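Local coordinates for putative nucleoside-diphosphate-sugar epimerase (Staphylococcus aureus subsp. aureus, PDB 3E48), which is of unknown function but probably binds NAD(P)H through a Rossmann fold and may act on a nucleotide-linked sugar, at residues F71-I76 / S118-Y123; Y123-L128 / Y135-M140; G199-M204 / L254-S259; Y107-N112 / G192-L197; T17-A22 / T173-A178. All coordinates share one frame; numbering follows the deposited sequence.

Overall arrangement
Contacts 1 and 2 follow one another along helix 118-131 and share Y123; their centres lie about 9 Å apart. Contact 4 joins the loop after strand 100-106 to strand 194-203, its centre about 8 Å from that of contact 2; backbone bonds link R139 to Y195 and L197. Contact 3, about 13 Å from contact 4 between centres, is tied in by Q257, which bonds R139 of contact 2 and Y107 of contact 4. Contact 5 packs two helices, about 21 Å from contact 1 between centres; M140 and L197 touch I177 there. Contacts 1, 2 and 4 reach the second subunit. Contacts 1, 2 and 5 lie within the probable NAD(P)H-binding region; no cofactor takes part.

Contact 1 of 5, residues F71-I76 / S118-Y123; sequences FIPSII and SPYFGY
At the carboxy end of strand 68-71, where a Rossmann-type sheet gives way to a loop, F71 and P73 meet Y120 and F121 of helix 118-131. The phenol end of Y120 does most of the touching. Its CG lies anti to the backbone N (chi1 169°), which extends the ring from the helix toward the loop. There Y120 OH rests 3.6 Å from P73 CB, and the proline ring and the tyrosine side chain cross at about a right angle. The same oxygen reaches the rim of F71, close to the plane of that ring, with Y120 OH 3.8 Å from F71 CE2. P73 spans both aromatics, since its CG lies 4.2 Å from F121 CE1. Within the helix the two rings brace each other: Y120 CD2 stands 3.7 Å above the F121 plane, over the ring centre, while F121 CE1 lies at the tyrosine's edge. Outside the two segments, F71 stacks with Y53 and R82 makes a cation-pi contact with Y120. Across the interface, then, the tyrosine oxygen meets carbon atoms, and loop and helix are held by buried van der Waals packing rather than by directed polar bonds.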
# COMPACT_ATOMS: atom_id res chain seq x y z
N PHE B 71 16.16 0.38 7.96
CA PHE B 71 16.08 0.68 6.54
C PHE B 71 15.50 2.05 6.21
O PHE B 71 14.39 2.37 6.62
CB PHE B 71 15.23 -0.38 5.85
CG PHE B 71 15.24 -0.31 4.35
CD1 PHE B 71 16.31 -0.84 3.63
CD2 PHE B 71 14.20 0.30 3.65
CE1 PHE B 71 16.34 -0.77 2.24
CE2 PHE B 71 14.22 0.38 2.25
CZ PHE B 71 15.30 -0.16 1.55
N ILE B 72 16.26 2.84 5.46
CA ILE B 72 15.82 4.15 5.02
C ILE B 72 15.58 4.04 3.52
O ILE B 72 16.51 3.82 2.75
CB ILE B 72 16.90 5.23 5.28
CG1 ILE B 72 17.16 5.32 6.78
CG2 ILE B 72 16.45 6.57 4.72
CD1 ILE B 72 18.26 6.30 7.15
N PRO B 73 14.32 4.18 3.09
CA PRO B 73 14.00 4.09 1.66
C PRO B 73 14.75 5.11 0.81
O PRO B 73 15.14 6.17 1.31
CB PRO B 73 12.49 4.33 1.63
CG PRO B 73 12.02 3.76 2.92
CD PRO B 73 13.09 4.25 3.90
N SER B 74 14.95 4.79 -0.46
CA SER B 74 15.64 5.69 -1.39
C SER B 74 14.62 6.72 -1.89
O SER B 74 13.47 6.70 -1.47
CB SER B 74 16.20 4.92 -2.58
OG SER B 74 15.15 4.44 -3.42
N ILE B 75 15.06 7.60 -2.79
CA ILE B 75 14.16 8.61 -3.35
C ILE B 75 13.75 8.27 -4.78
O ILE B 75 13.18 9.10 -5.48
CB ILE B 75 14.78 10.03 -3.33
CG1 ILE B 75 16.24 9.98 -3.79
CG2 ILE B 75 14.68 10.62 -1.94
CD1 ILE B 75 16.42 9.78 -5.28
N ILE B 76 14.06 7.05 -5.22
CA ILE B 76 13.73 6.61 -6.57
C ILE B 76 12.22 6.70 -6.81
O ILE B 76 11.42 6.39 -5.92
CB ILE B 76 14.18 5.15 -6.81
CG1 ILE B 76 15.71 5.05 -6.72
CG2 ILE B 76 13.67 4.65 -8.15
CD1 ILE B 76 16.45 5.91 -7.72
N SER B 118 2.70 6.90 -2.49
CA SER B 118 1.88 6.14 -1.54
C SER B 118 1.84 4.64 -1.86
O SER B 118 1.87 3.81 -0.95
CB SER B 118 0.45 6.71 -1.46
OG SER B 118 -0.29 6.46 -2.63
N PRO B 119 1.81 4.26 -3.16
CA PRO B 119 1.78 2.82 -3.47
C PRO B 119 2.98 2.09 -2.87
O PRO B 119 2.86 0.98 -2.35
CB PRO B 119 1.78 2.79 -4.99
CG PRO B 119 1.09 4.07 -5.36
CD PRO B 119 1.72 5.06 -4.39
N TYR B 120 4.16 2.72 -2.96
CA TYR B 120 5.37 2.12 -2.42
C TYR B 120 5.27 1.88 -0.92
O TYR B 120 5.59 0.79 -0.44
CB TYR B 120 6.59 3.00 -2.69
CG TYR B 120 7.83 2.57 -1.93
CD1 TYR B 120 8.61 1.49 -2.37
CD2 TYR B 120 8.21 3.22 -0.75
CE1 TYR B 120 9.73 1.08 -1.65
CE2 TYR B 120 9.33 2.81 -0.03
CZ TYR B 120 10.09 1.74 -0.49
OH TYR B 120 11.21 1.33 0.21
N PHE B 121 4.82 2.89 -0.19
CA PHE B 121 4.73 2.74 1.26
C PHE B 121 3.64 1.78 1.69
O PHE B 121 3.80 1.05 2.67
CB PHE B 121 4.56 4.12 1.90
CG PHE B 121 5.79 4.96 1.81
CD1 PHE B 121 6.93 4.61 2.53
CD2 PHE B 121 5.84 6.07 0.97
CE1 PHE B 121 8.12 5.34 2.41
CE2 PHE B 121 7.01 6.81 0.83
CZ PHE B 121 8.16 6.45 1.55
N GLY B 122 2.53 1.76 0.96
CA GLY B 122 1.48 0.81 1.29
C GLY B 122 2.00 -0.59 1.05
O GLY B 122 1.78 -1.50 1.85
N TYR B 123 2.71 -0.77 -0.06
CA TYR B 123 3.27 -2.07 -0.42
C TYR B 123 4.31 -2.54 0.58
O TYR B 123 4.31 -3.71 0.98
CB TYR B 123 3.88 -1.98 -1.82
CG TYR B 123 4.37 -3.28 -2.40
CD1 TYR B 123 5.63 -3.79 -2.07
CD2 TYR B 123 3.60 -3.97 -3.34
CE1 TYR B 123 6.12 -4.95 -2.67
CE2 TYR B 123 4.08 -5.13 -3.94
CZ TYR B 123 5.33 -5.61 -3.61
OH TYR B 123 5.80 -6.74 -4.24

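Contact 2 of 5, residues Y123-L128 / Y135-M140; sequences YASRLL and YTYVRM
L128 and S125, one turn apart on helix 118-131, each set a CB over an aromatic ring of strand 134-143. The CB of L128 is centred on Y135, 3.7 Å from the ring centroid and only 8° off the normal, a nearly ideal CH-pi contact. S125 CB covers Y137 less squarely, at 4.1 Å from its centroid and 26° from the normal. Between the two tyrosines runs L128 CD1, which comes in at the edge of Y137, 3.9 Å from its CD2. The first torsion of Y135 (chi1 70°) sets CG between the backbone N and the carbonyl carbon, which swings the ring so that one face meets L128 CB. A water ties the polar ends together: it lies in the plane of the Y135 ring, 2.6 Å from Y135 OH, and 2.9 Å from S125 OG. Further out, F103 of strand 100-106 meets Y137 with nearly parallel planes. Helix and strand belong to one beta-alpha-beta unit, and the two short segments run almost antiparallel with their axes 10.0 Å apart. The chemistry is divided: carbon on ring faces fills the space between helix and sheet, while the hydroxyls of S125 and Y135 share a water, and S125 OG goes on to bond H111 O of the second subunit.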
# COMPACT_ATOMS: atom_id res chain seq x y z
N TYR B 123 2.71 -0.77 -0.06
CA TYR B 123 3.27 -2.07 -0.42
C TYR B 123 4.31 -2.54 0.58
O TYR B 123 4.31 -3.71 0.98
CB TYR B 123 3.88 -1.98 -1.82
CG TYR B 123 4.37 -3.28 -2.40
CD1 TYR B 123 5.63 -3.79 -2.07
CD2 TYR B 123 3.60 -3.97 -3.34
CE1 TYR B 123 6.12 -4.95 -2.67
CE2 TYR B 123 4.08 -5.13 -3.94
CZ TYR B 123 5.33 -5.61 -3.61
OH TYR B 123 5.80 -6.74 -4.24
N ALA B 124 5.20 -1.63 0.99
CA ALA B 124 6.27 -1.95 1.93
C ALA B 124 5.73 -2.47 3.27
O ALA B 124 6.17 -3.51 3.76
CB ALA B 124 7.13 -0.70 2.17
N SER B 125 4.78 -1.75 3.85
CA SER B 125 4.19 -2.14 5.12
C SER B 125 3.61 -3.55 5.03
O SER B 125 3.88 -4.41 5.87
CB SER B 125 3.09 -1.14 5.52
OG SER B 125 2.48 -1.49 6.75
N ARG B 126 2.81 -3.78 3.99
CA ARG B 126 2.20 -5.09 3.81
C ARG B 126 3.22 -6.19 3.53
O ARG B 126 3.11 -7.30 4.07
CB ARG B 126 1.16 -5.00 2.69
CG ARG B 126 0.04 -4.05 3.08
CD ARG B 126 -0.84 -3.61 1.93
NE ARG B 126 -2.00 -2.88 2.44
CZ ARG B 126 -1.94 -1.66 2.98
NH1 ARG B 126 -0.79 -1.01 3.07
NH2 ARG B 126 -3.05 -1.10 3.46
N LEU B 127 4.24 -5.90 2.72
CA LEU B 127 5.24 -6.92 2.43
C LEU B 127 5.93 -7.34 3.73
O LEU B 127 6.20 -8.52 3.94
CB LEU B 127 6.29 -6.41 1.44
CG LEU B 127 7.22 -7.49 0.85
CD1 LEU B 127 6.41 -8.45 -0.03
CD2 LEU B 127 8.32 -6.83 0.05
N LEU B 128 6.22 -6.38 4.60
CA LEU B 128 6.86 -6.72 5.87
C LEU B 128 5.94 -7.64 6.66
O LEU B 128 6.38 -8.62 7.26
CB LEU B 128 7.17 -5.45 6.67
CG LEU B 128 8.38 -4.70 6.10
CD1 LEU B 128 8.40 -3.27 6.62
CD2 LEU B 128 9.66 -5.43 6.47
N TYR B 135 9.24 -6.88 12.86
CA TYR B 135 9.55 -5.55 12.37
C TYR B 135 8.85 -4.44 13.14
O TYR B 135 7.85 -4.68 13.84
CB TYR B 135 9.22 -5.42 10.87
CG TYR B 135 7.74 -5.43 10.54
CD1 TYR B 135 7.01 -6.62 10.56
CD2 TYR B 135 7.07 -4.25 10.23
CE1 TYR B 135 5.64 -6.62 10.29
CE2 TYR B 135 5.71 -4.24 9.96
CZ TYR B 135 5.00 -5.43 9.99
OH TYR B 135 3.65 -5.41 9.74
N THR B 136 9.39 -3.24 13.01
CA THR B 136 8.86 -2.05 13.66
C THR B 136 8.70 -1.06 12.52
O THR B 136 9.66 -0.73 11.84
CB THR B 136 9.87 -1.50 14.69
OG1 THR B 136 10.15 -2.51 15.67
CG2 THR B 136 9.32 -0.27 15.40
N TYR B 137 7.47 -0.61 12.29
CA TYR B 137 7.20 0.32 11.21
C TYR B 137 7.07 1.73 11.77
O TYR B 137 6.15 2.04 12.54
CB TYR B 137 5.93 -0.11 10.46
CG TYR B 137 5.84 0.46 9.07
CD1 TYR B 137 5.27 1.71 8.84
CD2 TYR B 137 6.37 -0.23 7.98
CE1 TYR B 137 5.24 2.27 7.56
CE2 TYR B 137 6.35 0.32 6.69
CZ TYR B 137 5.79 1.57 6.50
OH TYR B 137 5.77 2.13 5.24
N VAL B 138 8.02 2.59 11.40
CA VAL B 138 8.05 3.96 11.87
C VAL B 138 7.63 4.92 10.77
O VAL B 138 8.32 5.05 9.77
CB VAL B 138 9.47 4.33 12.34
CG1 VAL B 138 9.49 5.75 12.90
CG2 VAL B 138 9.95 3.33 13.38
N ARG B 139 6.51 5.60 10.95
CA ARG B 139 6.06 6.55 9.94
C ARG B 139 6.47 7.96 10.36
O ARG B 139 6.34 8.32 11.52
CB ARG B 139 4.54 6.43 9.76
CG ARG B 139 4.13 5.09 9.15
CD ARG B 139 2.64 4.78 9.30
NE ARG B 139 1.80 5.66 8.50
CZ ARG B 139 1.03 6.62 9.00
NH1 ARG B 139 1.00 6.82 10.31
NH2 ARG B 139 0.30 7.38 8.20
N MSE B 140 6.99 8.74 9.42
CA MSE B 140 7.41 10.09 9.75
C MSE B 140 6.58 11.15 9.03
O MSE B 140 6.06 10.91 7.93
CB MSE B 140 8.89 10.28 9.41
CG MSE B 140 9.21 10.22 7.92
SE MSE B 140 11.12 10.19 7.55
CE MSE B 140 11.09 8.91 6.11
O HOH W 1 2.24 -3.33 8.95

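Contact 3 of 5, residues G199-M204 / L254-S259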
# COMPACT_ATOMS: atom_id res chain seq x y z
N GLY B 199 5.33 16.22 14.51
CA GLY B 199 5.80 17.42 15.19
C GLY B 199 4.64 18.38 15.42
O GLY B 199 3.97 18.30 16.45
N TYR B 200 4.41 19.29 14.48
CA TYR B 200 3.31 20.24 14.60
C TYR B 200 2.59 20.41 13.27
O TYR B 200 3.21 20.42 12.21
CB TYR B 200 3.81 21.61 15.07
CG TYR B 200 4.54 21.55 16.40
CD1 TYR B 200 5.91 21.32 16.44
CD2 TYR B 200 3.84 21.66 17.60
CE1 TYR B 200 6.58 21.19 17.66
CE2 TYR B 200 4.50 21.54 18.83
CZ TYR B 200 5.86 21.30 18.84
OH TYR B 200 6.52 21.15 20.04
N SER B 201 1.27 20.54 13.34
CA SER B 201 0.45 20.73 12.15
C SER B 201 0.20 22.21 11.95
O SER B 201 -0.19 22.93 12.88
CB SER B 201 -0.89 20.00 12.28
OG SER B 201 -0.72 18.59 12.32
N TYR B 202 0.43 22.68 10.73
CA TYR B 202 0.25 24.08 10.37
C TYR B 202 -0.56 24.17 9.09
O TYR B 202 -0.32 23.40 8.15
CB TYR B 202 1.59 24.74 10.10
CG TYR B 202 2.62 24.66 11.21
CD1 TYR B 202 2.43 25.34 12.41
CD2 TYR B 202 3.80 23.94 11.04
CE1 TYR B 202 3.40 25.33 13.41
CE2 TYR B 202 4.78 23.92 12.03
CZ TYR B 202 4.58 24.61 13.21
OH TYR B 202 5.55 24.61 14.18
N ASP B 203 -1.52 25.08 9.03
CA ASP B 203 -2.24 25.26 7.79
C ASP B 203 -1.26 26.14 7.01
O ASP B 203 -0.32 26.67 7.60
CB ASP B 203 -3.59 25.97 8.02
CG ASP B 203 -3.43 27.35 8.63
OD1 ASP B 203 -4.47 28.02 8.82
OD2 ASP B 203 -2.29 27.76 8.92
N MSE B 204 -1.45 26.30 5.71
CA MSE B 204 -0.51 27.10 4.94
C MSE B 204 -0.49 28.58 5.32
O MSE B 204 0.48 29.28 5.05
CB MSE B 204 -0.78 26.94 3.45
CG MSE B 204 -0.54 25.52 2.93
SE MSE B 204 1.24 24.84 3.31
CE MSE B 204 0.90 23.93 4.98
N LEU B 254 -5.16 14.82 4.41
CA LEU B 254 -4.53 13.54 4.71
C LEU B 254 -3.15 13.65 5.36
O LEU B 254 -2.56 12.63 5.73
CB LEU B 254 -4.41 12.71 3.42
CG LEU B 254 -5.72 12.34 2.73
CD1 LEU B 254 -5.44 11.76 1.36
CD2 LEU B 254 -6.49 11.35 3.60
N LEU B 255 -2.64 14.87 5.51
CA LEU B 255 -1.33 15.07 6.12
C LEU B 255 -1.40 15.68 7.52
O LEU B 255 -0.37 16.01 8.11
CB LEU B 255 -0.46 15.95 5.21
CG LEU B 255 -0.26 15.43 3.78
CD1 LEU B 255 0.77 16.28 3.05
CD2 LEU B 255 0.18 13.98 3.82
N ASP B 256 -2.61 15.84 8.05
CA ASP B 256 -2.78 16.39 9.39
C ASP B 256 -2.87 15.19 10.33
O ASP B 256 -3.93 14.86 10.85
CB ASP B 256 -4.05 17.25 9.47
CG ASP B 256 -4.26 17.87 10.85
OD1 ASP B 256 -3.31 17.90 11.66
OD2 ASP B 256 -5.39 18.34 11.12
N GLN B 257 -1.72 14.54 10.52
CA GLN B 257 -1.63 13.36 11.36
C GLN B 257 -0.74 13.61 12.56
O GLN B 257 0.39 14.09 12.42
CB GLN B 257 -1.04 12.20 10.57
CG GLN B 257 -1.79 11.85 9.30
CD GLN B 257 -1.10 10.73 8.56
OE1 GLN B 257 -0.82 9.68 9.15
NE2 GLN B 257 -0.84 10.93 7.28
N GLU B 258 -1.23 13.26 13.74
CA GLU B 258 -0.46 13.45 14.96
C GLU B 258 -0.52 12.23 15.86
O GLU B 258 -1.43 11.41 15.78
CB GLU B 258 -0.98 14.66 15.73
CG GLU B 258 -1.01 15.94 14.93
CD GLU B 258 -1.26 17.15 15.80
OE1 GLU B 258 -0.33 17.56 16.52
OE2 GLU B 258 -2.38 17.69 15.76
N SER B 259 0.47 12.13 16.74
CA SER B 259 0.56 11.04 17.70
C SER B 259 1.40 11.53 18.86
O SER B 259 2.10 12.54 18.75
CB SER B 259 1.24 9.82 17.07
OG SER B 259 1.51 8.85 18.05
O HOH W 2 2.14 16.40 16.24
O HOH W 3 0.02 20.36 15.96
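The hydroxyl of S201 is gripped from two directions, donating to D256 OD1 and also hydrogen-bonded to N170 ND2 on the neighbouring strand 168-172. The bond from S201 OG to D256 OD1 is 2.8 Å long, and the donor meets that oxygen nearly along the C-O axis of the carboxylate. A chi1 of -179° points the D256 carboxylate away from its own N and across to the serine. D256 stands at the centre of an inverse gamma turn, and its other oxygen has a long, weak ion pair with R168. Beside this bond E258 lays its methylene against the serine, with CG 3.7 Å from S201 OG. The glutamate's carboxylate reaches the strand backbone only through water. E258 OE1 accepts from one water at 2.7 Å, which also donates to G199 O, 2.6 Å away. A second water donates to the same E258 OE1 and accepts from S201 N at 2.9 Å. G199 and Y200 form a classic beta bulge opposite Y171. Farther along, S259 N bonds S198 OG of the same strand. Between the two segments one direct bond and two water bridges do the polar work: the carboxylates of D256 and E258 take a hydroxyl proton and two water protons, and G199 O, in the bulge, and S201 N just after it are bonded by the two waters.

Contact 4 of 5, residues Y107-N112 / G192-L197; sequences YADQHN and GKRYLL
R194, in the segment that leads along strand 194-203, faces D109 with its chain stretched from CG to NE. Its chi1 of -163° sends the chain away from its own backbone N, and the guanidinium is brought up to the carboxylate, which comes from the opposite direction. The two flat groups are nearly parallel, 18° apart, yet the salt bridge is a long one, with R194 NH1 4.0 Å from D109 OD2. A water fills the link: it donates to D109 OD2 at 2.7 Å and, lying in the plane of the guanidinium at its edge, accepts a weak bond from R194 NH1 at 2.9 Å. Each group has a stronger partner outside the pair: R139 NE forms a salt bridge with D109 OD2, and R194 NH2 hydrogen-bonds S125 OG. The carboxylate is therefore shared by two arginines, which would probably favour its charged form. H111 of the second subunit packs against R194. Next along the strand, Y195 keeps its backbone bonded to Y137 and R139. The end of L196 then swings nearer, bringing CD1 to 4.0 Å from Y107 CB, a plain apolar touch, while L196 N bonds D261 OD2. Strand 134-143 runs between strands 100-106 and 194-203, parallel to both, and the contact bridges across it: the loop at the carboxy end of one Rossmann-sheet strand meets side chains of the strand next but one.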
# COMPACT_ATOMS: atom_id res chain seq x y z
N TYR B 107 4.49 9.20 6.15
CA TYR B 107 3.08 9.18 6.55
C TYR B 107 2.02 9.37 5.47
O TYR B 107 0.83 9.22 5.74
CB TYR B 107 2.83 10.18 7.70
CG TYR B 107 2.81 11.66 7.35
CD1 TYR B 107 2.15 12.56 8.19
CD2 TYR B 107 3.47 12.17 6.24
CE1 TYR B 107 2.15 13.94 7.94
CE2 TYR B 107 3.48 13.56 5.98
CZ TYR B 107 2.82 14.43 6.83
OH TYR B 107 2.82 15.78 6.57
N ALA B 108 2.43 9.68 4.24
CA ALA B 108 1.47 9.87 3.14
C ALA B 108 1.27 8.50 2.51
O ALA B 108 1.71 8.25 1.39
CB ALA B 108 2.03 10.85 2.12
N ASP B 109 0.60 7.62 3.25
CA ASP B 109 0.42 6.24 2.81
C ASP B 109 -0.98 5.63 2.93
O ASP B 109 -1.11 4.40 2.88
CB ASP B 109 1.41 5.36 3.56
CG ASP B 109 1.15 5.32 5.06
OD1 ASP B 109 0.21 5.99 5.54
OD2 ASP B 109 1.90 4.61 5.77
N GLN B 110 -2.01 6.45 3.09
CA GLN B 110 -3.37 5.90 3.21
C GLN B 110 -3.83 5.31 1.88
O GLN B 110 -3.29 5.64 0.83
CB GLN B 110 -4.35 6.97 3.68
CG GLN B 110 -3.97 7.60 5.02
CD GLN B 110 -3.31 8.96 4.86
OE1 GLN B 110 -2.47 9.15 3.97
NE2 GLN B 110 -3.66 9.91 5.73
N HIS B 111 -4.84 4.45 1.94
CA HIS B 111 -5.35 3.81 0.73
C HIS B 111 -5.81 4.80 -0.33
O HIS B 111 -5.80 4.49 -1.53
CB HIS B 111 -6.51 2.87 1.06
CG HIS B 111 -7.74 3.57 1.53
ND1 HIS B 111 -7.94 3.94 2.84
CD2 HIS B 111 -8.84 3.99 0.86
CE1 HIS B 111 -9.11 4.55 2.96
NE2 HIS B 111 -9.67 4.59 1.77
N ASN B 112 -6.21 5.99 0.10
CA ASN B 112 -6.68 7.02 -0.82
C ASN B 112 -5.77 8.25 -0.87
O ASN B 112 -6.21 9.35 -1.20
CB ASN B 112 -8.11 7.45 -0.45
CG ASN B 112 -8.20 8.10 0.91
OD1 ASN B 112 -7.35 7.89 1.78
ND2 ASN B 112 -9.25 8.90 1.12
N GLY B 192 8.42 -3.96 17.37
CA GLY B 192 7.22 -4.69 17.01
C GLY B 192 5.94 -3.88 16.98
O GLY B 192 4.85 -4.43 16.82
N LYS B 193 6.06 -2.58 17.15
CA LYS B 193 4.90 -1.72 17.14
C LYS B 193 4.96 -0.74 15.97
O LYS B 193 6.01 -0.58 15.34
CB LYS B 193 4.81 -0.96 18.47
CG LYS B 193 3.44 -0.37 18.73
CD LYS B 193 2.40 -1.47 18.92
CE LYS B 193 1.04 -1.03 18.41
NZ LYS B 193 1.09 -0.79 16.94
N ARG B 194 3.84 -0.10 15.68
CA ARG B 194 3.75 0.87 14.60
C ARG B 194 3.79 2.25 15.24
O ARG B 194 3.04 2.53 16.17
CB ARG B 194 2.44 0.67 13.83
CG ARG B 194 2.39 1.33 12.46
CD ARG B 194 1.08 0.98 11.75
NE ARG B 194 1.02 1.49 10.38
CZ ARG B 194 1.63 0.92 9.34
NH1 ARG B 194 1.52 1.46 8.14
NH2 ARG B 194 2.34 -0.19 9.50
N TYR B 195 4.67 3.12 14.74
CA TYR B 195 4.82 4.46 15.29
C TYR B 195 4.64 5.56 14.26
O TYR B 195 4.86 5.36 13.07
CB TYR B 195 6.21 4.62 15.91
CG TYR B 195 6.47 3.73 17.11
CD1 TYR B 195 5.91 4.02 18.35
CD2 TYR B 195 7.27 2.60 16.99
CE1 TYR B 195 6.13 3.19 19.45
CE2 TYR B 195 7.50 1.76 18.08
CZ TYR B 195 6.92 2.06 19.30
OH TYR B 195 7.12 1.23 20.39
N LEU B 196 4.25 6.73 14.75
CA LEU B 196 4.12 7.92 13.90
C LEU B 196 4.91 9.00 14.63
O LEU B 196 4.60 9.34 15.76
CB LEU B 196 2.67 8.37 13.76
CG LEU B 196 2.49 9.75 13.12
CD1 LEU B 196 3.05 9.78 11.69
CD2 LEU B 196 1.01 10.09 13.11
N LEU B 197 5.95 9.51 13.98
CA LEU B 197 6.75 10.57 14.58
C LEU B 197 6.24 11.87 13.97
O LEU B 197 6.55 12.20 12.82
CB LEU B 197 8.24 10.36 14.28
CG LEU B 197 8.82 9.06 14.87
CD1 LEU B 197 10.31 8.96 14.54
CD2 LEU B 197 8.62 9.06 16.38
O HOH W 4 2.11 1.97 5.30

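Contact 5 of 5, residues T17-A22 / T173-A178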
# COMPACT_ATOMS: atom_id res chain seq x y z
N THR B 17 23.06 8.47 12.29
CA THR B 17 24.41 7.95 12.53
C THR B 17 25.17 8.81 13.54
O THR B 17 25.81 8.27 14.45
CB THR B 17 25.23 7.87 11.23
OG1 THR B 17 24.55 7.06 10.27
CG2 THR B 17 26.60 7.25 11.52
N ASN B 18 25.12 10.13 13.39
CA ASN B 18 25.82 10.98 14.35
C ASN B 18 25.23 10.84 15.74
O ASN B 18 25.95 10.85 16.74
CB ASN B 18 25.79 12.45 13.91
CG ASN B 18 26.70 12.73 12.72
OD1 ASN B 18 27.83 12.23 12.66
ND2 ASN B 18 26.22 13.52 11.78
N GLN B 19 23.91 10.69 15.82
CA GLN B 19 23.28 10.52 17.12
C GLN B 19 23.64 9.16 17.71
O GLN B 19 23.82 9.04 18.92
CB GLN B 19 21.75 10.69 17.01
CG GLN B 19 21.30 12.14 16.86
CD GLN B 19 19.78 12.30 16.85
OE1 GLN B 19 19.06 11.53 17.48
NE2 GLN B 19 19.29 13.32 16.14
N ALA B 20 23.78 8.14 16.87
CA ALA B 20 24.15 6.82 17.37
C ALA B 20 25.57 6.88 17.93
O ALA B 20 25.88 6.24 18.93
CB ALA B 20 24.07 5.79 16.24
N ILE B 21 26.42 7.65 17.27
CA ILE B 21 27.80 7.80 17.73
C ILE B 21 27.80 8.55 19.06
O ILE B 21 28.52 8.16 19.99
CB ILE B 21 28.64 8.58 16.69
CG1 ILE B 21 28.75 7.76 15.40
CG2 ILE B 21 30.02 8.89 17.26
CD1 ILE B 21 29.30 6.36 15.60
N ALA B 22 27.00 9.60 19.16
CA ALA B 22 26.92 10.39 20.39
C ALA B 22 26.37 9.57 21.55
O ALA B 22 26.75 9.79 22.70
CB ALA B 22 26.05 11.63 20.17
N THR B 173 11.26 18.02 12.29
CA THR B 173 12.65 18.13 11.84
C THR B 173 13.27 16.75 11.66
O THR B 173 12.80 15.77 12.25
CB THR B 173 13.55 18.90 12.84
OG1 THR B 173 13.64 18.16 14.06
CG2 THR B 173 12.99 20.28 13.13
N ARG B 174 14.32 16.68 10.85
CA ARG B 174 15.00 15.41 10.67
C ARG B 174 15.65 15.06 12.00
O ARG B 174 15.71 13.90 12.39
CB ARG B 174 16.09 15.50 9.59
CG ARG B 174 15.56 15.68 8.18
CD ARG B 174 16.55 15.15 7.16
NE ARG B 174 16.08 15.36 5.80
CZ ARG B 174 16.30 16.47 5.10
NH1 ARG B 174 16.99 17.47 5.62
NH2 ARG B 174 15.80 16.58 3.87
N ASN B 175 16.15 16.08 12.70
CA ASN B 175 16.78 15.85 13.99
C ASN B 175 15.83 15.11 14.93
O ASN B 175 16.22 14.15 15.60
CB ASN B 175 17.21 17.17 14.63
CG ASN B 175 17.79 16.97 16.02
OD1 ASN B 175 18.80 16.28 16.20
ND2 ASN B 175 17.16 17.58 17.02
N ASP B 176 14.57 15.55 14.98
CA ASP B 176 13.59 14.91 15.85
C ASP B 176 13.21 13.51 15.38
O ASP B 176 12.96 12.62 16.20
CB ASP B 176 12.33 15.78 15.99
CG ASP B 176 12.55 16.97 16.91
OD1 ASP B 176 13.51 16.95 17.71
OD2 ASP B 176 11.76 17.93 16.84
N ILE B 177 13.15 13.29 14.07
CA ILE B 177 12.83 11.97 13.56
C ILE B 177 13.96 11.05 14.02
O ILE B 177 13.72 9.96 14.54
CB ILE B 177 12.76 11.95 12.02
CG1 ILE B 177 11.50 12.70 11.58
CG2 ILE B 177 12.76 10.51 11.50
CD1 ILE B 177 11.45 12.96 10.10
N ALA B 178 15.19 11.52 13.85
CA ALA B 178 16.35 10.73 14.25
C ALA B 178 16.33 10.43 15.75
O ALA B 178 16.67 9.33 16.16
CB ALA B 178 17.64 11.46 13.87
O HOH W 5 20.62 15.37 14.61
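Q19 buries more surface here than any other residue, reaching from helix 11-22 to the first turns of helix 174-186. Its chain is extended beyond CG, with CG anti to the carbonyl carbon (chi1 -76°), and the amide ends between N175 and A178. One N-H of Q19 NE2 points at the backbone N175 O, 3.2 Å away and nearly straight at 166°. It approaches in the carbonyl plane on a lone pair, and the acceptor lies in the glutamine's own amide plane. Although N175 OD1 is 3.0 Å from the same NE2, the N-H is poorly aimed at it, so this is no bond; the amide planes are 66° apart. A water makes the connection instead, accepting from Q19 NE2 at 2.9 Å and donating to N175 OD1 at 2.6 Å. Helix 11-22 is the first helix of the Rossmann fold and starts within the glycine-rich GATGHLG sequence, which in Rossmann folds faces the cofactor's phosphates and probably does so here; its far end packs on a later helix of the same domain. A178 CB packs against the amide, 3.4 Å from Q19 NE2 and 3.8 Å from Q19 CD. R179 and I182, farther along that helix, also touch the glutamine. Where helix 174-186 starts, T173 is its N-cap residue, and its OG1 accepts from D176 N at 2.9 Å.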